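Local coordinates for amidohydrolase 3 domain-containing protein (Pyrococcus horikoshii, PDB 3IGH), which is uncharacterised but belongs to the amidohydrolase family of metal-dependent hydrolases and probably cleaves carbon-nitrogen bonds other than peptide bonds, at residues A[205-210]-A[216-221]; A[267-272]-A[278-283]. One frame throughout, in Å; residues are numbered along the deposited sequence.

Contact 1 (A[205-210]-A[216-221]); sequences VSFMSV and RALFYL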
ATOM      1  N   VAL A 205      -4.539  15.998   1.684  1.00 25.76           N
ATOM      2  CA  VAL A 205      -5.997  16.012   1.554  1.00 27.38           C
ATOM      3  C   VAL A 205      -6.596  14.683   2.001  1.00 24.81           C
ATOM      4  O   VAL A 205      -5.913  13.655   1.962  1.00 27.98           O
ATOM      5  CB  VAL A 205      -6.481  16.312   0.072  1.00 25.53           C
ATOM      6  CG1 VAL A 205      -5.962  17.676  -0.455  1.00 29.62           C
ATOM      7  CG2 VAL A 205      -6.093  15.194  -0.907  1.00 28.57           C
ATOM      8  N   SER A 206      -7.854  14.712   2.445  1.00 24.22           N
ATOM      9  CA  SER A 206      -8.697  13.520   2.389  1.00 26.05           C
ATOM     10  C   SER A 206      -9.580  13.624   1.159  1.00 30.19           C
ATOM     11  O   SER A 206     -10.378  14.562   1.018  1.00 28.99           O
ATOM     12  CB  SER A 206      -9.580  13.354   3.623  1.00 28.42           C
ATOM     13  OG  SER A 206      -8.813  13.267   4.804  1.00 36.77           O
ATOM     14  N   PHE A 207      -9.412  12.657   0.271  1.00 24.52           N
ATOM     15  CA  PHE A 207     -10.141  12.588  -0.992  1.00 23.15           C
ATOM     16  C   PHE A 207     -11.340  11.685  -0.722  1.00 27.53           C
ATOM     17  O   PHE A 207     -11.188  10.494  -0.491  1.00 24.67           O
ATOM     18  CB  PHE A 207      -9.190  12.050  -2.081  1.00 22.70           C
ATOM     19  CG  PHE A 207      -9.807  11.826  -3.454  1.00 27.39           C
ATOM     20  CD1 PHE A 207     -11.112  12.218  -3.777  1.00 27.25           C
ATOM     21  CD2 PHE A 207      -9.025  11.237  -4.453  1.00 26.19           C
ATOM     22  CE1 PHE A 207     -11.648  11.963  -5.058  1.00 25.85           C
ATOM     23  CE2 PHE A 207      -9.539  10.997  -5.732  1.00 29.79           C
ATOM     24  CZ  PHE A 207     -10.851  11.359  -6.035  1.00 29.05           C
ATOM     25  N   MET A 208     -12.530  12.283  -0.733  1.00 26.16           N
ATOM     26  CA  MET A 208     -13.782  11.589  -0.394  1.00 32.34           C
ATOM     27  C   MET A 208     -14.505  11.015  -1.603  1.00 38.32           C
ATOM     28  O   MET A 208     -14.532  11.641  -2.651  1.00 34.27           O
ATOM     29  CB  MET A 208     -14.715  12.554   0.330  1.00 34.07           C
ATOM     30  CG  MET A 208     -13.982  13.413   1.367  1.00 57.26           C
ATOM     31  SD  MET A 208     -13.236  12.399   2.666  1.00 47.22           S
ATOM     32  CE  MET A 208     -14.775  11.730   3.245  1.00 14.21           C
ATOM     33  N   SER A 209     -15.118   9.840  -1.410  1.00 33.72           N
ATOM     34  CA  SER A 209     -15.835   9.083  -2.453  1.00 34.54           C
ATOM     35  C   SER A 209     -14.954   8.770  -3.657  1.00 33.44           C
ATOM     36  O   SER A 209     -15.269   9.110  -4.804  1.00 34.36           O
ATOM     37  CB  SER A 209     -17.161   9.745  -2.854  1.00 34.43           C
ATOM     38  OG  SER A 209     -18.023   9.819  -1.736  1.00 35.66           O
ATOM     39  N   VAL A 210     -13.835   8.118  -3.374  1.00 26.73           N
ATOM     40  CA  VAL A 210     -12.955   7.640  -4.430  1.00 25.10           C
ATOM     41  C   VAL A 210     -13.650   6.440  -5.076  1.00 27.28           C
ATOM     42  O   VAL A 210     -13.903   5.432  -4.403  1.00 28.33           O
ATOM     43  CB  VAL A 210     -11.563   7.226  -3.841  1.00 28.67           C
ATOM     44  CG1 VAL A 210     -10.658   6.633  -4.911  1.00 25.65           C
ATOM     45  CG2 VAL A 210     -10.891   8.415  -3.193  1.00 29.84           C
ATOM     46  N   ARG A 216      -7.873   3.485  -9.364  1.00 25.74           N
ATOM     47  CA  ARG A 216      -6.863   3.018 -10.334  1.00 26.99           C
ATOM     48  C   ARG A 216      -5.861   4.118 -10.693  1.00 23.46           C
ATOM     49  O   ARG A 216      -4.660   3.865 -10.794  1.00 27.49           O
ATOM     50  CB  ARG A 216      -7.518   2.511 -11.619  1.00 24.14           C
ATOM     51  CG  ARG A 216      -8.272   1.212 -11.483  1.00 31.15           C
ATOM     52  CD  ARG A 216      -8.746   0.785 -12.869  1.00 38.29           C
ATOM     53  NE  ARG A 216      -9.472  -0.472 -12.829  1.00 51.26           N
ATOM     54  CZ  ARG A 216      -8.902  -1.663 -12.976  1.00 46.35           C
ATOM     55  NH1 ARG A 216      -9.646  -2.756 -12.921  1.00 45.02           N
ATOM     56  NH2 ARG A 216      -7.592  -1.761 -13.180  1.00 42.90           N
ATOM     57  N   ALA A 217      -6.373   5.330 -10.894  1.00 25.12           N
ATOM     58  CA  ALA A 217      -5.548   6.497 -11.198  1.00 26.66           C
ATOM     59  C   ALA A 217      -4.598   6.824 -10.043  1.00 26.19           C
ATOM     60  O   ALA A 217      -3.414   7.099 -10.256  1.00 26.00           O
ATOM     61  CB  ALA A 217      -6.443   7.697 -11.505  1.00 26.99           C
ATOM     62  N   LEU A 218      -5.126   6.799  -8.822  1.00 26.55           N
ATOM     63  CA  LEU A 218      -4.311   7.063  -7.633  1.00 28.59           C
ATOM     64  C   LEU A 218      -3.175   6.056  -7.463  1.00 28.25           C
ATOM     65  O   LEU A 218      -2.037   6.454  -7.188  1.00 26.28           O
ATOM     66  CB  LEU A 218      -5.180   7.116  -6.366  1.00 30.08           C
ATOM     67  CG  LEU A 218      -6.103   8.329  -6.175  1.00 27.04           C
ATOM     68  CD1 LEU A 218      -7.054   8.080  -5.009  1.00 25.09           C
ATOM     69  CD2 LEU A 218      -5.303   9.634  -5.976  1.00 26.78           C
ATOM     70  N   PHE A 219      -3.490   4.768  -7.636  1.00 28.20           N
ATOM     71  CA  PHE A 219      -2.487   3.695  -7.615  1.00 29.14           C
ATOM     72  C   PHE A 219      -1.402   3.922  -8.680  1.00 29.03           C
ATOM     73  O   PHE A 219      -0.219   3.764  -8.407  1.00 25.49           O
ATOM     74  CB  PHE A 219      -3.137   2.315  -7.831  1.00 28.51           C
ATOM     75  CG  PHE A 219      -3.786   1.727  -6.600  1.00 32.73           C
ATOM     76  CD1 PHE A 219      -3.173   1.817  -5.344  1.00 28.10           C
ATOM     77  CD2 PHE A 219      -4.984   1.039  -6.705  1.00 25.76           C
ATOM     78  CE1 PHE A 219      -3.773   1.254  -4.206  1.00 34.06           C
ATOM     79  CE2 PHE A 219      -5.590   0.470  -5.580  1.00 26.30           C
ATOM     80  CZ  PHE A 219      -4.984   0.583  -4.324  1.00 29.44           C
ATOM     81  N   TYR A 220      -1.821   4.298  -9.887  1.00 27.67           N
ATOM     82  CA  TYR A 220      -0.889   4.622 -10.971  1.00 25.92           C
ATOM     83  C   TYR A 220       0.063   5.761 -10.577  1.00 30.68           C
ATOM     84  O   TYR A 220       1.281   5.621 -10.670  1.00 27.31           O
ATOM     85  CB  TYR A 220      -1.668   4.994 -12.247  1.00 33.39           C
ATOM     86  CG  TYR A 220      -0.781   5.527 -13.351  1.00 38.12           C
ATOM     87  CD1 TYR A 220      -0.042   4.659 -14.161  1.00 40.81           C
ATOM     88  CD2 TYR A 220      -0.664   6.905 -13.578  1.00 36.18           C
ATOM     89  CE1 TYR A 220       0.783   5.149 -15.174  1.00 40.22           C
ATOM     90  CE2 TYR A 220       0.160   7.402 -14.576  1.00 34.85           C
ATOM     91  CZ  TYR A 220       0.873   6.517 -15.377  1.00 46.33           C
ATOM     92  OH  TYR A 220       1.686   7.009 -16.366  1.00 47.71           O
ATOM     93  N   LEU A 221      -0.504   6.875 -10.119  1.00 26.90           N
ATOM     94  CA  LEU A 221       0.290   8.045  -9.741  1.00 29.82           C
ATOM     95  C   LEU A 221       1.261   7.765  -8.603  1.00 29.72           C
ATOM     96  O   LEU A 221       2.397   8.219  -8.641  1.00 30.49           O
ATOM     97  CB  LEU A 221      -0.622   9.218  -9.378  1.00 34.03           C
ATOM     98  CG  LEU A 221      -1.348   9.888 -10.553  1.00 31.71           C
ATOM     99  CD1 LEU A 221      -2.384  10.836 -10.024  1.00 29.83           C
ATOM    100  CD2 LEU A 221      -0.371  10.626 -11.480  1.00 30.74           C
TER
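Leu-218 of helix 212-223 sets a single methyl, CD1, against both Phe-207 and Val-210 of strand 202-210. That methyl lies 3.8 Å from CD2 of the Phe-207 ring, which it approaches obliquely, while Val-210 meets Leu-218 tip to tip, CG1 to CD1 at 3.9 Å. A chi1 of 176° puts CG of Phe-207 anti to the backbone N and swings the ring toward the helix. Val-210 divides its two methyls: CG1 goes to the helix, and CG2 rests over the centre of the Phe-207 ring, 3.5 Å above its plane. These three buried side chains form the tight part, flanked by Val-231 and Ala-233 of the next strand, 230-235. Arg-216 and Tyr-220 of the helix, partly exposed, mark the looser side. The buried Phe-219 meets Phe-251 of the second subunit edge-to-face, so this part of the helix lies at the subunit interface. The strand and helix open a beta-alpha-beta unit that continues into strand 230-235, in keeping with the TIM-barrel clan of the family. Only 102 Å², both sides summed, is buried, and every side-chain contact across it is apolar, which implies hydrophobic association governed by shape rather than by directional bonds.

Contact 2 (A[267-272]-A[278-283]); sequences GSLGAR and KPYSDD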
ATOM      1  N   GLY A 267     -29.127  14.487   2.396  1.00 34.37           N
ATOM      2  CA  GLY A 267     -28.724  15.344   1.286  1.00 28.27           C
ATOM      3  C   GLY A 267     -28.228  16.678   1.805  1.00 35.84           C
ATOM      4  O   GLY A 267     -27.485  16.737   2.793  1.00 29.45           O
ATOM      5  N   SER A 268     -28.685  17.754   1.175  1.00 28.95           N
ATOM      6  CA  SER A 268     -28.191  19.093   1.496  1.00 31.75           C
ATOM      7  C   SER A 268     -29.322  20.057   1.845  1.00 29.50           C
ATOM      8  O   SER A 268     -30.473  19.839   1.469  1.00 31.55           O
ATOM      9  CB  SER A 268     -27.382  19.638   0.314  1.00 35.67           C
ATOM     10  OG  SER A 268     -28.199  19.770  -0.845  1.00 51.59           O
ATOM     11  N   LEU A 269     -28.981  21.126   2.555  1.00 28.38           N
ATOM     12  CA  LEU A 269     -29.966  22.148   2.918  1.00 34.71           C
ATOM     13  C   LEU A 269     -30.479  22.927   1.722  1.00 32.49           C
ATOM     14  O   LEU A 269     -31.644  23.301   1.702  1.00 33.30           O
ATOM     15  CB  LEU A 269     -29.428  23.094   3.986  1.00 34.16           C
ATOM     16  CG  LEU A 269     -29.292  22.444   5.362  1.00 33.42           C
ATOM     17  CD1 LEU A 269     -28.334  23.255   6.208  1.00 34.96           C
ATOM     18  CD2 LEU A 269     -30.654  22.251   6.055  1.00 30.43           C
ATOM     19  N   GLY A 270     -29.616  23.149   0.732  1.00 31.99           N
ATOM     20  CA  GLY A 270     -29.994  23.867  -0.493  1.00 31.02           C
ATOM     21  C   GLY A 270     -31.152  23.230  -1.229  1.00 42.60           C
ATOM     22  O   GLY A 270     -32.118  23.904  -1.581  1.00 36.95           O
ATOM     23  N   ALA A 271     -31.059  21.917  -1.418  1.00 37.98           N
ATOM     24  CA  ALA A 271     -32.075  21.153  -2.121  1.00 39.57           C
ATOM     25  C   ALA A 271     -33.207  20.702  -1.195  1.00 35.42           C
ATOM     26  O   ALA A 271     -34.168  20.074  -1.654  1.00 37.49           O
ATOM     27  CB  ALA A 271     -31.431  19.941  -2.809  1.00 39.68           C
ATOM     28  N   ARG A 272     -33.082  21.033   0.095  1.00 32.05           N
ATOM     29  CA  ARG A 272     -34.009  20.601   1.162  1.00 29.80           C
ATOM     30  C   ARG A 272     -34.068  19.072   1.312  1.00 33.71           C
ATOM     31  O   ARG A 272     -35.114  18.501   1.619  1.00 33.49           O
ATOM     32  CB  ARG A 272     -35.422  21.213   1.020  1.00 32.94           C
ATOM     33  CG  ARG A 272     -35.437  22.746   0.900  1.00 35.29           C
ATOM     34  CD  ARG A 272     -36.855  23.304   1.008  1.00 39.43           C
ATOM     35  NE  ARG A 272     -36.907  24.757   0.825  1.00 44.22           N
ATOM     36  CZ  ARG A 272     -36.937  25.368  -0.358  1.00 41.21           C
ATOM     37  NH1 ARG A 272     -36.921  24.663  -1.482  1.00 40.59           N
ATOM     38  NH2 ARG A 272     -36.975  26.693  -0.417  1.00 41.87           N
ATOM     39  N   LYS A 278     -37.592  18.638  12.468  1.00 40.44           N
ATOM     40  CA  LYS A 278     -38.857  19.363  12.241  1.00 37.56           C
ATOM     41  C   LYS A 278     -38.846  19.862  10.801  1.00 39.02           C
ATOM     42  O   LYS A 278     -37.765  20.022  10.229  1.00 35.91           O
ATOM     43  CB  LYS A 278     -38.997  20.529  13.218  1.00 39.17           C
ATOM     44  CG  LYS A 278     -39.472  20.125  14.599  1.00 43.03           C
ATOM     45  CD  LYS A 278     -39.547  21.328  15.523  1.00 66.41           C
ATOM     46  CE  LYS A 278     -39.830  20.911  16.960  1.00 73.85           C
ATOM     47  NZ  LYS A 278     -39.644  22.050  17.906  1.00 68.67           N
ATOM     48  N   PRO A 279     -40.031  20.083  10.186  1.00 40.91           N
ATOM     49  CA  PRO A 279     -40.029  20.502   8.776  1.00 38.14           C
ATOM     50  C   PRO A 279     -39.228  21.777   8.467  1.00 36.15           C
ATOM     51  O   PRO A 279     -38.925  22.554   9.375  1.00 36.50           O
ATOM     52  CB  PRO A 279     -41.517  20.699   8.467  1.00 42.85           C
ATOM     53  CG  PRO A 279     -42.211  19.773   9.429  1.00 41.26           C
ATOM     54  CD  PRO A 279     -41.408  19.913  10.691  1.00 43.55           C
ATOM     55  N   TYR A 280     -38.860  21.940   7.198  1.00 33.96           N
ATOM     56  CA  TYR A 280     -38.157  23.137   6.721  1.00 36.11           C
ATOM     57  C   TYR A 280     -39.003  24.380   6.954  1.00 37.60           C
ATOM     58  O   TYR A 280     -40.230  24.335   6.835  1.00 36.30           O
ATOM     59  CB  TYR A 280     -37.818  22.999   5.236  1.00 31.39           C
ATOM     60  CG  TYR A 280     -36.548  22.210   5.001  1.00 38.57           C
ATOM     61  CD1 TYR A 280     -36.554  20.813   5.019  1.00 35.73           C
ATOM     62  CD2 TYR A 280     -35.336  22.862   4.786  1.00 33.97           C
ATOM     63  CE1 TYR A 280     -35.381  20.082   4.813  1.00 34.62           C
ATOM     64  CE2 TYR A 280     -34.152  22.144   4.577  1.00 30.32           C
ATOM     65  CZ  TYR A 280     -34.190  20.755   4.600  1.00 35.57           C
ATOM     66  OH  TYR A 280     -33.038  20.045   4.402  1.00 31.51           O
ATOM     67  N   SER A 281     -38.347  25.476   7.312  1.00 40.24           N
ATOM     68  CA  SER A 281     -39.055  26.721   7.601  1.00 40.80           C
ATOM     69  C   SER A 281     -39.663  27.368   6.359  1.00 36.44           C
ATOM     70  O   SER A 281     -40.689  28.038   6.452  1.00 43.42           O
ATOM     71  CB  SER A 281     -38.144  27.687   8.345  1.00 38.59           C
ATOM     72  OG  SER A 281     -37.763  27.115   9.580  1.00 36.44           O
ATOM     73  N   ASP A 282     -39.054  27.143   5.198  1.00 38.78           N
ATOM     74  CA  ASP A 282     -39.584  27.679   3.936  1.00 37.03           C
ATOM     75  C   ASP A 282     -40.250  26.621   3.055  1.00 38.99           C
ATOM     76  O   ASP A 282     -40.591  26.892   1.900  1.00 45.51           O
ATOM     77  CB  ASP A 282     -38.494  28.432   3.157  1.00 45.27           C
ATOM     78  CG  ASP A 282     -37.293  27.551   2.795  1.00 44.15           C
ATOM     79  OD1 ASP A 282     -37.208  26.384   3.251  1.00 41.71           O
ATOM     80  OD2 ASP A 282     -36.421  28.037   2.045  1.00 38.09           O
ATOM     81  N   ASP A 283     -40.402  25.411   3.598  1.00 44.39           N
ATOM     82  CA  ASP A 283     -41.187  24.347   2.964  1.00 44.73           C
ATOM     83  C   ASP A 283     -41.683  23.408   4.059  1.00 49.03           C
ATOM     84  O   ASP A 283     -41.028  22.404   4.374  1.00 44.48           O
ATOM     85  CB  ASP A 283     -40.360  23.588   1.914  1.00 39.48           C
ATOM     86  CG  ASP A 283     -41.202  22.670   1.030  1.00 51.09           C
ATOM     87  OD1 ASP A 283     -42.393  22.424   1.325  1.00 47.12           O
ATOM     88  OD2 ASP A 283     -40.654  22.183   0.019  1.00 55.05           O
TER
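Arg-272 reaches across to Asp-282 and grips it side-on with two nitrogens, one for each carboxylate oxygen. NE donates to OD1 of Asp-282 at 2.9 Å and nearly straight, 172°; NH2 of Arg-272 donates to OD2 of Asp-282, also at 2.9 Å. Both oxygens lie close to the guanidinium plane, yet they are met from above the carboxylate plane, for the two groups are turned 60° apart. OD2 also takes a salt bridge from NH2 of Arg-374 in helix 371-375, whose NE and NH1 bond Leu-269 O and Gly-270 O, so one carboxylate is shared by two arginines and its negative charge is probably well balanced. The aliphatic part of Arg-272 is used as well. Its CB sits over the Tyr-280 ring in a CH-pi contact, 3.8 Å from the centroid and 10° off the normal, and the chain then runs extended from CG to NE, carrying CD to 3.6 Å from CB of Asp-283. Tyr-280 OH is hydrogen-bonded to Ala-274 O, between the segments, and CD2 of Leu-269 touches CE2 of the ring at 3.8 Å. Asp-283 OD1 is hydrogen-bonded to Ser-285 OG; its carboxylate makes no bond to Arg-272, though its charge probably adds to the local field. Neither segment has regular helix or strand: the arrangement is a long loop after barrel strand 256-264 that doubles back, its two arms joined by a bidentate arginine-aspartate salt bridge, with an aromatic ring packed against the arginine's aliphatic stem.

Along the chain the two contacts come in series, neither nested nor crossed. Contact 1 closes first, over the five residues between 205-210 and 216-221, bringing helix 212-223 back against the strand that precedes it. The chain then runs through strands 230-235 and 256-264 before contact 2 opens, again with five residues between its segments, and closes a loop that leads on to helix 294-305. The centres of contact 1 and contact 2 are about 32 Å apart, on opposite sides of the chain's centre, and the nearest atoms of contact 1 and contact 2 are about 12 Å apart. Contact 1 thus joins strand to helix inside the fold, whereas contact 2 organises a more peripheral loop and ties it to helix 371-375.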